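Local coordinates for CCMAN5 (Cellulosimicrobium cellulans, PDB 2XSG), which probably hydrolyses alpha-mannosidic linkages as a calcium-binding family 92 glycoside hydrolase, an activity that enables mannose-6-phosphate modification of yeast-produced lysosomal enzymes, at residues Ala364-Pro368 with Tyr738-Val742; Tyr371-Val375 with Val412-Ala416; Ile492-Thr496 with Ala552-Met557; Trp501-Thr507 with Leu565-His569. One frame throughout, in Å; residues are numbered along the deposited sequence.

Contact 1: residues Ala364-Pro368 with Tyr738-Val742; sequences AYIDP and YATVV
A buried contact between a helix end and a short helix, within the catalytic part of this family 92 enzyme, which is expected to form an (alpha/alpha)6 barrel. The last turn of helix 353-366 meets helix 738-742, which directly follows strand 735-737; the CA atoms come nearest at Tyr-365 and Val-742, 6.3 Å apart. Helical angles break at Asp-367 (phi/psi -142/80), the N-cap of the next helix, and resume at Pro-368. Apolar packing fills the gap: Tyr-365 CB lies 4.0 Å from Val-741 CG1, and Pro-368 CG 4.1 Å from Val-742 CG1. The Tyr-365 ring (chi1 p, 75°) leads away, its hydroxyl bonded to Leu-677 O. Tyr-738 (chi1 t, chi2 78°) reaches across, placing CE1 3.6 Å from Ala-364 CB. Four residues after Ala-364 comes Pro-368, which has no N-H to complete a helical bond; instead the side-chain hydroxyl Tyr-738 OH donates to Ala-364 O at 2.8 Å.

Contact 2: residues Tyr371-Val375 with Val412-Ala416; sequences YRDMV and VVADA
Two helices of the catalytic domain cross in the interior, 371-375 against 412-416, their axes 10.2 Å apart at closest and their N-to-C directions 134° apart (signed crossing -134°), a steeply inclined antiparallel pair consistent with the helical barrel expected of family 92. Both backbones are helical throughout; the nearest CA atoms, Val-375 and Val-413, are 6.1 Å apart. The polar link is one hydrogen bond: Tyr-371 (chi1 t, chi2 -98°) spans the gap and its OH donates to Asp-415 OD2 at 2.6 Å, the aspartate being in the t rotamer. Asp-415 OD2 also forms a salt bridge with Lys-419, and OD1 accepts from Ser-361 and Gly-683, giving this buried carboxylate several partners. The apolar part centres on the small Ala-416: its CB is 3.8 Å from both Tyr-371 CE1 and Val-375 CG1. Val-375 (chi1 t) also sets CG1 4.1 Å from Val-413 CA. Around the pair, helix 353-366 touches Tyr-371 and Val-412, Phe-424 covers Val-375 and Ala-416, and helix 455-474 packs against Val-413 and Ala-414.

Contact 3: residues Ile492-Thr496 with Ala552-Met557; sequences IEKLT and ALVEAM
Close helix-helix packing in the catalytic domain, far from the centre of the chain, joins the C-terminal turn of helix 478-495 to helix 550-556. Both segments advance in the same sense: the CA of Ile-492 lies 5.9 Å from that of Leu-553, and the CA of Thr-496 lies 6.0 Å from that of Ala-556. Ile-492 buries the most surface. In the m,t rotamer, Ile-492 drives its CG2 against the backbone of the partner helix, 3.5 Å from Ala-552 O and 3.7 Å from Leu-553 CA, while Ile-492 CG1 meets Leu-553 CD1 at 3.8 Å. Ala-556 is the small residue that allows such closeness: its CB is 3.7 Å from Ile-492 CG2 and equally far from Ile-492 O. Thr-496 comes next. Its backbone has turned extended (phi/psi -87/101), yet chi1 m folds Thr-496 OG1 back to donate to Ile-492 O at 2.7 Å. Thr-496 CG2 meanwhile sits 3.3 Å from Ala-556 O. Strand 508-512 runs beside both segments: Leu-495 touches Leu-512, and Met-557 bonds through its backbone to Gly-510. The polar link across the contact is solvent-mediated, a single water donating to Thr-496 O at 2.7 Å and to Ala-556 O at 2.8 Å.

Contact 4: residues Trp501-Thr507 with Leu565-His569; sequences WTAADGT and LGMRH
Trp-501 lays the six-membered ring of its indole over the imidazole of His-569 in a face-to-face stack, centroids 4.0 Å apart and planes tilted by 25°. Both side chains take chi1 t, with chi2 of 67° and 69°, and the closest atoms are Trp-501 CZ2 and His-569 ND1 at 3.2 Å. The tryptophan belongs to a beta-hairpin end of the type I turn plus G1 bulge kind, which leans on helix 560-570. Ala-503 to Gly-506 form the turn, closed by Gly-506 N to Ala-503 O at 2.9 Å; Ala-503 N then bonds to Thr-507 O at 2.8 Å. Gly-506 takes the positive phi (93/-11) at which a CB would clash with the preceding carbonyl. Farther along the hairpin from the turn, Trp-501 pairs through its backbone with Val-509 of strand 508-512. The indole also meets the helix backbone, Trp-501 CZ3 lying 4.2 Å from Gly-566 CA. Leu-565 (m,t) faces the turn, its CD1 3.8 Å from Ala-503 CB, and the nearest CA atoms are those of this same pair, at 6.8 Å. The His-569 ring also meets that of His-574. An Asx turn lies within the loop: Asp-505 (chi1 p) accepts at OD1 from Thr-507 N at 3.1 Å and from Thr-507 OG1 at 2.8 Å, while Leu-565 CD1 packs 3.6 Å from that same OG1.

In the fold
From the N terminus, contact 1 opens first, at 364-368, and closes last, at 738-742, so its long loop encloses the other three and the calcium ligands Asn-588, Glu-589 and Asp-662. Contact 2 opens just afterwards on the following helix and touches contact 1 directly, Ala-364 CA lying 3.6 Å from Tyr-371 CG; it closes at 412-416, before contact 3 begins. Contacts 3 and 4 cross: 492-496 and 501-507 open in turn, then 552-557 and 565-569 close in the same order, tying successive helices 550-556 and 560-570 to the region around strand 508-512. Their centres are about 16 Å apart, against about 29 Å from contact 2 to contact 3.

Contact 1: residues Ala364-Pro368 with Tyr738-Val742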
loop_
_atom_site.group_PDB
_atom_site.type_symbol
_atom_site.label_atom_id
_atom_site.label_comp_id
_atom_site.label_asym_id
_atom_site.label_seq_id
_atom_site.Cartn_x
_atom_site.Cartn_y
_atom_site.Cartn_z
ATOM N N ALA A 364 1.186 -6.097 -12.086
ATOM C CA ALA A 364 1.574 -6.944 -13.232
ATOM C C ALA A 364 1.068 -6.435 -14.587
ATOM O O ALA A 364 1.802 -6.482 -15.572
ATOM C CB ALA A 364 1.156 -8.393 -13.020
ATOM N N TYR A 365 -0.162 -5.930 -14.657
ATOM C CA TYR A 365 -0.646 -5.478 -15.970
ATOM C C TYR A 365 -0.439 -3.984 -16.266
ATOM O O TYR A 365 -0.662 -3.530 -17.396
ATOM C CB TYR A 365 -2.057 -6.007 -16.302
ATOM C CG TYR A 365 -3.251 -5.371 -15.609
ATOM C CD1 TYR A 365 -3.571 -4.036 -15.810
ATOM C CD2 TYR A 365 -4.115 -6.145 -14.820
ATOM C CE1 TYR A 365 -4.694 -3.467 -15.205
ATOM C CE2 TYR A 365 -5.241 -5.600 -14.227
ATOM C CZ TYR A 365 -5.522 -4.244 -14.421
ATOM O OH TYR A 365 -6.636 -3.678 -13.835
ATOM N N ILE A 366 0.030 -3.232 -15.267
ATOM C CA ILE A 366 0.314 -1.812 -15.465
ATOM C C ILE A 366 1.810 -1.552 -15.717
ATOM O O ILE A 366 2.156 -0.769 -16.606
ATOM C CB ILE A 366 -0.284 -0.943 -14.336
ATOM C CG1 ILE A 366 -1.815 -0.896 -14.512
ATOM C CG2 ILE A 366 0.273 0.497 -14.381
ATOM C CD1 ILE A 366 -2.566 -0.369 -13.339
ATOM N N ASP A 367 2.672 -2.236 -14.958
ATOM C CA ASP A 367 4.121 -2.119 -15.094
ATOM C C ASP A 367 4.770 -3.493 -14.907
ATOM O O ASP A 367 5.271 -3.810 -13.819
ATOM C CB ASP A 367 4.669 -1.107 -14.085
ATOM C CG ASP A 367 6.119 -0.725 -14.354
ATOM O OD1 ASP A 367 6.828 -1.429 -15.110
ATOM O OD2 ASP A 367 6.550 0.300 -13.796
ATOM N N PRO A 368 4.737 -4.331 -15.966
ATOM C CA PRO A 368 5.215 -5.721 -15.832
ATOM C C PRO A 368 6.663 -5.853 -15.318
ATOM O O PRO A 368 6.938 -6.731 -14.479
ATOM C CB PRO A 368 5.061 -6.284 -17.257
ATOM C CG PRO A 368 3.952 -5.471 -17.857
ATOM C CD PRO A 368 4.173 -4.071 -17.304
ATOM N N TYR A 738 -4.189 -12.682 -18.436
ATOM C CA TYR A 738 -3.070 -11.739 -18.377
ATOM C C TYR A 738 -2.342 -11.611 -19.723
ATOM O O TYR A 738 -1.999 -10.496 -20.155
ATOM C CB TYR A 738 -2.097 -12.172 -17.289
ATOM C CG TYR A 738 -0.867 -11.299 -17.148
ATOM C CD1 TYR A 738 -0.933 -10.073 -16.495
ATOM C CD2 TYR A 738 0.375 -11.721 -17.654
ATOM C CE1 TYR A 738 0.206 -9.277 -16.358
ATOM C CE2 TYR A 738 1.517 -10.934 -17.530
ATOM C CZ TYR A 738 1.429 -9.718 -16.872
ATOM O OH TYR A 738 2.541 -8.931 -16.740
ATOM N N ALA A 739 -2.126 -12.746 -20.392
ATOM C CA ALA A 739 -1.427 -12.748 -21.679
ATOM C C ALA A 739 -2.141 -11.858 -22.706
ATOM O O ALA A 739 -1.502 -11.164 -23.510
ATOM C CB ALA A 739 -1.234 -14.219 -22.221
ATOM N N THR A 740 -3.465 -11.867 -22.664
ATOM C CA THR A 740 -4.267 -11.106 -23.618
ATOM C C THR A 740 -4.042 -9.617 -23.406
ATOM O O THR A 740 -3.848 -8.861 -24.362
ATOM C CB THR A 740 -5.752 -11.472 -23.502
ATOM O OG1 THR A 740 -5.892 -12.869 -23.759
ATOM C CG2 THR A 740 -6.591 -10.698 -24.499
ATOM N N VAL A 741 -4.018 -9.220 -22.140
ATOM C CA VAL A 741 -3.803 -7.838 -21.764
ATOM C C VAL A 741 -2.427 -7.331 -22.198
ATOM O O VAL A 741 -2.340 -6.387 -22.999
ATOM C CB VAL A 741 -4.029 -7.600 -20.244
ATOM C CG1 VAL A 741 -3.728 -6.136 -19.894
ATOM C CG2 VAL A 741 -5.461 -7.921 -19.858
ATOM N N VAL A 742 -1.357 -7.925 -21.662
ATOM C CA VAL A 742 -0.002 -7.427 -21.956
ATOM C C VAL A 742 0.409 -7.678 -23.411
ATOM O O VAL A 742 1.349 -7.053 -23.907
ATOM C CB VAL A 742 1.084 -7.945 -20.971
ATOM C CG1 VAL A 742 0.776 -7.487 -19.575
ATOM C CG2 VAL A 742 1.216 -9.452 -21.037
#

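Contact 2: residues Tyr371-Val375 with Val412-Ala416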
loop_
_atom_site.group_PDB
_atom_site.type_symbol
_atom_site.label_atom_id
_atom_site.label_comp_id
_atom_site.label_asym_id
_atom_site.label_seq_id
_atom_site.Cartn_x
_atom_site.Cartn_y
_atom_site.Cartn_z
ATOM N N TYR A 371 6.883 -5.153 -11.585
ATOM C CA TYR A 371 6.283 -6.319 -10.935
ATOM C C TYR A 371 7.257 -7.475 -10.897
ATOM O O TYR A 371 7.407 -8.107 -9.853
ATOM C CB TYR A 371 5.019 -6.726 -11.684
ATOM C CG TYR A 371 4.423 -8.083 -11.362
ATOM C CD1 TYR A 371 4.689 -9.176 -12.179
ATOM C CD2 TYR A 371 3.519 -8.247 -10.311
ATOM C CE1 TYR A 371 4.122 -10.408 -11.951
ATOM C CE2 TYR A 371 2.943 -9.497 -10.054
ATOM C CZ TYR A 371 3.255 -10.572 -10.885
ATOM O OH TYR A 371 2.702 -11.813 -10.686
ATOM N N ARG A 372 7.910 -7.753 -12.027
ATOM C CA ARG A 372 8.897 -8.819 -12.064
ATOM C C ARG A 372 9.986 -8.559 -11.005
ATOM O O ARG A 372 10.332 -9.461 -10.240
ATOM C CB ARG A 372 9.508 -9.010 -13.458
ATOM C CG ARG A 372 10.409 -10.263 -13.531
ATOM C CD ARG A 372 11.217 -10.452 -14.836
ATOM N NE ARG A 372 11.747 -11.825 -14.866
ATOM C CZ ARG A 372 12.841 -12.224 -14.212
ATOM N NH1 ARG A 372 13.560 -11.354 -13.499
ATOM N NH2 ARG A 372 13.232 -13.494 -14.269
ATOM N N ASP A 373 10.498 -7.333 -10.930
ATOM C CA ASP A 373 11.576 -7.052 -9.970
ATOM C C ASP A 373 11.099 -7.254 -8.529
ATOM O O ASP A 373 11.829 -7.770 -7.687
ATOM C CB ASP A 373 12.159 -5.650 -10.151
ATOM C CG ASP A 373 13.198 -5.569 -11.284
ATOM O OD1 ASP A 373 13.417 -6.560 -12.020
ATOM O OD2 ASP A 373 13.790 -4.479 -11.430
ATOM N N MET A 374 9.860 -6.847 -8.256
ATOM C CA MET A 374 9.273 -7.047 -6.946
ATOM C C MET A 374 9.185 -8.525 -6.548
ATOM O O MET A 374 9.500 -8.888 -5.415
ATOM C CB MET A 374 7.899 -6.391 -6.899
ATOM C CG MET A 374 7.960 -4.874 -6.959
ATOM S SD MET A 374 6.300 -4.182 -6.917
ATOM C CE MET A 374 6.645 -2.423 -6.775
ATOM N N VAL A 375 8.741 -9.373 -7.478
ATOM C CA VAL A 375 8.607 -10.792 -7.195
ATOM C C VAL A 375 9.985 -11.418 -7.003
ATOM O O VAL A 375 10.183 -12.209 -6.080
ATOM C CB VAL A 375 7.802 -11.542 -8.286
ATOM C CG1 VAL A 375 7.743 -13.042 -7.959
ATOM C CG2 VAL A 375 6.358 -10.941 -8.397
ATOM N N VAL A 412 1.650 -14.439 -3.954
ATOM C CA VAL A 412 2.244 -13.427 -4.821
ATOM C C VAL A 412 3.284 -14.046 -5.775
ATOM O O VAL A 412 3.324 -13.712 -6.974
ATOM C CB VAL A 412 2.898 -12.282 -3.989
ATOM C CG1 VAL A 412 3.516 -11.236 -4.907
ATOM C CG2 VAL A 412 1.860 -11.637 -3.029
ATOM N N VAL A 413 4.128 -14.934 -5.248
ATOM C CA VAL A 413 5.128 -15.623 -6.082
ATOM C C VAL A 413 4.394 -16.462 -7.130
ATOM O O VAL A 413 4.742 -16.453 -8.317
ATOM C CB VAL A 413 6.104 -16.523 -5.246
ATOM C CG1 VAL A 413 7.068 -17.269 -6.181
ATOM C CG2 VAL A 413 6.916 -15.682 -4.263
ATOM N N ALA A 414 3.379 -17.178 -6.679
ATOM C CA ALA A 414 2.552 -18.015 -7.558
ATOM C C ALA A 414 1.859 -17.192 -8.638
ATOM O O ALA A 414 1.607 -17.692 -9.727
ATOM C CB ALA A 414 1.527 -18.771 -6.733
ATOM N N ASP A 415 1.546 -15.934 -8.316
ATOM C CA ASP A 415 0.915 -14.999 -9.247
ATOM C C ASP A 415 1.797 -14.777 -10.474
ATOM O O ASP A 415 1.311 -14.825 -11.604
ATOM C CB ASP A 415 0.619 -13.657 -8.551
ATOM C CG ASP A 415 -0.311 -12.766 -9.357
ATOM O OD1 ASP A 415 -1.544 -12.911 -9.216
ATOM O OD2 ASP A 415 0.188 -11.919 -10.128
ATOM N N ALA A 416 3.087 -14.539 -10.246
ATOM C CA ALA A 416 4.061 -14.389 -11.347
ATOM C C ALA A 416 4.258 -15.692 -12.115
ATOM O O ALA A 416 4.297 -15.700 -13.348
ATOM C CB ALA A 416 5.381 -13.866 -10.822
#

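Contact 3: residues Ile492-Thr496 with Ala552-Met557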
loop_
_atom_site.group_PDB
_atom_site.type_symbol
_atom_site.label_atom_id
_atom_site.label_comp_id
_atom_site.label_asym_id
_atom_site.label_seq_id
_atom_site.Cartn_x
_atom_site.Cartn_y
_atom_site.Cartn_z
ATOM N N ILE A 492 -12.643 -25.366 2.249
ATOM C CA ILE A 492 -13.947 -25.324 1.563
ATOM C C ILE A 492 -14.820 -26.545 1.896
ATOM O O ILE A 492 -15.982 -26.404 2.260
ATOM C CB ILE A 492 -13.806 -25.153 0.030
ATOM C CG1 ILE A 492 -13.343 -23.729 -0.318
ATOM C CG2 ILE A 492 -15.138 -25.417 -0.677
ATOM C CD1 ILE A 492 -12.696 -23.629 -1.687
ATOM N N GLU A 493 -14.258 -27.737 1.775
ATOM C CA GLU A 493 -15.041 -28.956 1.970
ATOM C C GLU A 493 -15.481 -29.132 3.416
ATOM O O GLU A 493 -16.630 -29.482 3.673
ATOM C CB GLU A 493 -14.230 -30.170 1.521
ATOM C CG GLU A 493 -14.957 -31.502 1.582
ATOM C CD GLU A 493 -13.989 -32.647 1.827
ATOM O OE1 GLU A 493 -12.780 -32.480 1.527
ATOM O OE2 GLU A 493 -14.434 -33.705 2.331
ATOM N N LYS A 494 -14.575 -28.856 4.352
ATOM C CA LYS A 494 -14.777 -29.199 5.757
ATOM C C LYS A 494 -15.401 -28.095 6.619
ATOM O O LYS A 494 -15.944 -28.390 7.686
ATOM C CB LYS A 494 -13.449 -29.657 6.397
ATOM C CG LYS A 494 -12.772 -30.852 5.720
ATOM C CD LYS A 494 -13.243 -32.167 6.343
ATOM C CE LYS A 494 -12.332 -33.329 5.954
ATOM N NZ LYS A 494 -12.674 -33.911 4.625
ATOM N N LEU A 495 -15.304 -26.833 6.185
ATOM C CA LEU A 495 -15.855 -25.731 6.990
ATOM C C LEU A 495 -17.093 -25.035 6.422
ATOM O O LEU A 495 -17.622 -24.126 7.055
ATOM C CB LEU A 495 -14.765 -24.702 7.354
ATOM C CG LEU A 495 -13.587 -25.222 8.176
ATOM C CD1 LEU A 495 -12.618 -24.089 8.472
ATOM C CD2 LEU A 495 -14.073 -25.855 9.464
ATOM N N THR A 496 -17.556 -25.436 5.239
ATOM C CA THR A 496 -18.773 -24.829 4.683
ATOM C C THR A 496 -19.958 -25.608 5.233
ATOM O O THR A 496 -20.261 -26.699 4.768
ATOM C CB THR A 496 -18.806 -24.844 3.134
ATOM O OG1 THR A 496 -17.606 -24.275 2.601
ATOM C CG2 THR A 496 -20.013 -24.071 2.603
ATOM N N ALA A 552 -15.571 -25.244 -6.348
ATOM C CA ALA A 552 -15.742 -26.092 -5.178
ATOM C C ALA A 552 -16.544 -25.344 -4.110
ATOM O O ALA A 552 -17.342 -25.939 -3.403
ATOM C CB ALA A 552 -14.386 -26.545 -4.623
ATOM N N LEU A 553 -16.334 -24.031 -4.002
ATOM C CA LEU A 553 -17.082 -23.250 -3.029
ATOM C C LEU A 553 -18.568 -23.245 -3.379
ATOM O O LEU A 553 -19.399 -23.470 -2.500
ATOM C CB LEU A 553 -16.537 -21.832 -2.895
ATOM C CG LEU A 553 -17.055 -21.015 -1.711
ATOM C CD1 LEU A 553 -16.548 -21.632 -0.422
ATOM C CD2 LEU A 553 -16.552 -19.594 -1.804
ATOM N N VAL A 554 -18.896 -23.030 -4.654
ATOM C CA VAL A 554 -20.309 -23.073 -5.109
ATOM C C VAL A 554 -20.968 -24.418 -4.740
ATOM O O VAL A 554 -22.046 -24.434 -4.168
ATOM C CB VAL A 554 -20.471 -22.703 -6.638
ATOM C CG1 VAL A 554 -21.880 -22.984 -7.165
ATOM C CG2 VAL A 554 -20.142 -21.225 -6.879
ATOM N N GLU A 555 -20.299 -25.526 -5.045
ATOM C CA GLU A 555 -20.761 -26.873 -4.647
ATOM C C GLU A 555 -20.920 -27.053 -3.133
ATOM O O GLU A 555 -21.943 -27.554 -2.674
ATOM C CB GLU A 555 -19.856 -27.974 -5.232
ATOM C CG GLU A 555 -20.023 -29.349 -4.541
ATOM C CD GLU A 555 -19.681 -30.568 -5.434
ATOM O OE1 GLU A 555 -19.524 -30.398 -6.663
ATOM O OE2 GLU A 555 -19.585 -31.706 -4.899
ATOM N N ALA A 556 -19.924 -26.636 -2.359
ATOM C CA ALA A 556 -19.999 -26.785 -0.909
ATOM C C ALA A 556 -21.131 -25.950 -0.308
ATOM O O ALA A 556 -21.663 -26.299 0.744
ATOM C CB ALA A 556 -18.656 -26.431 -0.257
ATOM N N MET A 557 -21.481 -24.853 -0.988
ATOM C CA MET A 557 -22.564 -23.956 -0.597
ATOM C C MET A 557 -23.942 -24.569 -0.836
ATOM O O MET A 557 -24.948 -24.082 -0.299
ATOM C CB MET A 557 -22.479 -22.640 -1.385
ATOM C CG MET A 557 -21.375 -21.678 -0.947
ATOM S SD MET A 557 -21.496 -20.086 -1.803
ATOM C CE MET A 557 -22.842 -19.282 -0.914
HETATM O O HOH W 1 -20.818 -28.199 2.552
#

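Contact 4: residues Trp501-Thr507 with Leu565-His569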
loop_
_atom_site.group_PDB
_atom_site.type_symbol
_atom_site.label_atom_id
_atom_site.label_comp_id
_atom_site.label_asym_id
_atom_site.label_seq_id
_atom_site.Cartn_x
_atom_site.Cartn_y
_atom_site.Cartn_z
ATOM N N TRP A 501 -27.360 -20.557 6.226
ATOM C CA TRP A 501 -28.308 -19.502 5.958
ATOM C C TRP A 501 -29.403 -20.056 5.043
ATOM O O TRP A 501 -29.115 -20.827 4.127
ATOM C CB TRP A 501 -27.629 -18.277 5.325
ATOM C CG TRP A 501 -28.614 -17.222 5.011
ATOM C CD1 TRP A 501 -29.338 -16.483 5.910
ATOM C CD2 TRP A 501 -29.053 -16.812 3.705
ATOM N NE1 TRP A 501 -30.196 -15.633 5.241
ATOM C CE2 TRP A 501 -30.029 -15.805 3.890
ATOM C CE3 TRP A 501 -28.707 -17.186 2.399
ATOM C CZ2 TRP A 501 -30.672 -15.177 2.811
ATOM C CZ3 TRP A 501 -29.339 -16.551 1.327
ATOM C CH2 TRP A 501 -30.315 -15.571 1.542
ATOM N N THR A 502 -30.652 -19.675 5.310
ATOM C CA THR A 502 -31.794 -20.120 4.501
ATOM C C THR A 502 -32.368 -18.949 3.717
ATOM O O THR A 502 -32.777 -17.943 4.305
ATOM C CB THR A 502 -32.883 -20.745 5.374
ATOM O OG1 THR A 502 -32.375 -21.936 5.993
ATOM C CG2 THR A 502 -34.125 -21.093 4.532
ATOM N N ALA A 503 -32.386 -19.081 2.391
ATOM C CA ALA A 503 -32.904 -18.032 1.520
ATOM C C ALA A 503 -34.421 -17.823 1.682
ATOM O O ALA A 503 -35.108 -18.662 2.278
ATOM C CB ALA A 503 -32.539 -18.319 0.059
ATOM N N ALA A 504 -34.926 -16.708 1.144
ATOM C CA ALA A 504 -36.348 -16.334 1.258
ATOM C C ALA A 504 -37.302 -17.399 0.710
ATOM O O ALA A 504 -38.418 -17.536 1.186
ATOM C CB ALA A 504 -36.609 -14.985 0.579
ATOM N N ASP A 505 -36.853 -18.159 -0.281
ATOM C CA ASP A 505 -37.665 -19.220 -0.852
ATOM C C ASP A 505 -37.324 -20.602 -0.272
ATOM O O ASP A 505 -37.723 -21.624 -0.840
ATOM C CB ASP A 505 -37.469 -19.250 -2.361
ATOM C CG ASP A 505 -36.078 -19.725 -2.758
ATOM O OD1 ASP A 505 -35.189 -19.816 -1.879
ATOM O OD2 ASP A 505 -35.875 -20.019 -3.949
ATOM N N GLY A 506 -36.569 -20.638 0.827
ATOM C CA GLY A 506 -36.234 -21.907 1.490
ATOM C C GLY A 506 -34.920 -22.561 1.080
ATOM O O GLY A 506 -34.484 -23.510 1.724
ATOM N N THR A 507 -34.286 -22.063 0.015
ATOM C CA THR A 507 -33.032 -22.631 -0.482
ATOM C C THR A 507 -31.964 -22.645 0.619
ATOM O O THR A 507 -31.753 -21.635 1.301
ATOM C CB THR A 507 -32.493 -21.880 -1.725
ATOM O OG1 THR A 507 -33.497 -21.837 -2.748
ATOM C CG2 THR A 507 -31.244 -22.570 -2.295
ATOM N N LEU A 565 -28.097 -16.938 -4.725
ATOM C CA LEU A 565 -28.928 -16.293 -3.705
ATOM C C LEU A 565 -28.064 -15.769 -2.542
ATOM O O LEU A 565 -28.352 -14.717 -1.981
ATOM C CB LEU A 565 -30.009 -17.254 -3.202
ATOM C CG LEU A 565 -31.150 -17.584 -4.182
ATOM C CD1 LEU A 565 -31.920 -18.790 -3.700
ATOM C CD2 LEU A 565 -32.107 -16.401 -4.346
ATOM N N GLY A 566 -27.003 -16.502 -2.195
ATOM C CA GLY A 566 -26.028 -16.037 -1.196
ATOM C C GLY A 566 -25.379 -14.709 -1.578
ATOM O O GLY A 566 -25.278 -13.779 -0.752
ATOM N N MET A 567 -24.954 -14.618 -2.837
ATOM C CA MET A 567 -24.294 -13.424 -3.371
ATOM C C MET A 567 -25.231 -12.245 -3.349
ATOM O O MET A 567 -24.853 -11.168 -2.907
ATOM C CB MET A 567 -23.761 -13.675 -4.781
ATOM C CG MET A 567 -22.320 -14.150 -4.804
ATOM S SD MET A 567 -21.147 -13.106 -3.874
ATOM C CE MET A 567 -21.229 -11.579 -4.777
ATOM N N ARG A 568 -26.475 -12.460 -3.779
ATOM C CA ARG A 568 -27.497 -11.434 -3.655
ATOM C C ARG A 568 -27.718 -10.970 -2.214
ATOM O O ARG A 568 -27.809 -9.778 -1.977
ATOM C CB ARG A 568 -28.804 -11.873 -4.329
ATOM C CG ARG A 568 -28.614 -12.141 -5.835
ATOM C CD ARG A 568 -29.876 -12.621 -6.534
ATOM N NE ARG A 568 -30.844 -11.530 -6.601
ATOM C CZ ARG A 568 -31.068 -10.762 -7.666
ATOM N NH1 ARG A 568 -30.424 -10.960 -8.795
ATOM N NH2 ARG A 568 -31.960 -9.797 -7.587
ATOM N N HIS A 569 -27.789 -11.899 -1.262
ATOM C CA HIS A 569 -27.937 -11.560 0.157
ATOM C C HIS A 569 -26.708 -10.813 0.713
ATOM O O HIS A 569 -26.859 -9.869 1.505
ATOM C CB HIS A 569 -28.184 -12.822 0.991
ATOM C CG HIS A 569 -28.714 -12.540 2.361
ATOM N ND1 HIS A 569 -29.984 -12.055 2.580
ATOM C CD2 HIS A 569 -28.146 -12.669 3.584
ATOM C CE1 HIS A 569 -30.179 -11.899 3.878
ATOM N NE2 HIS A 569 -29.081 -12.268 4.511
#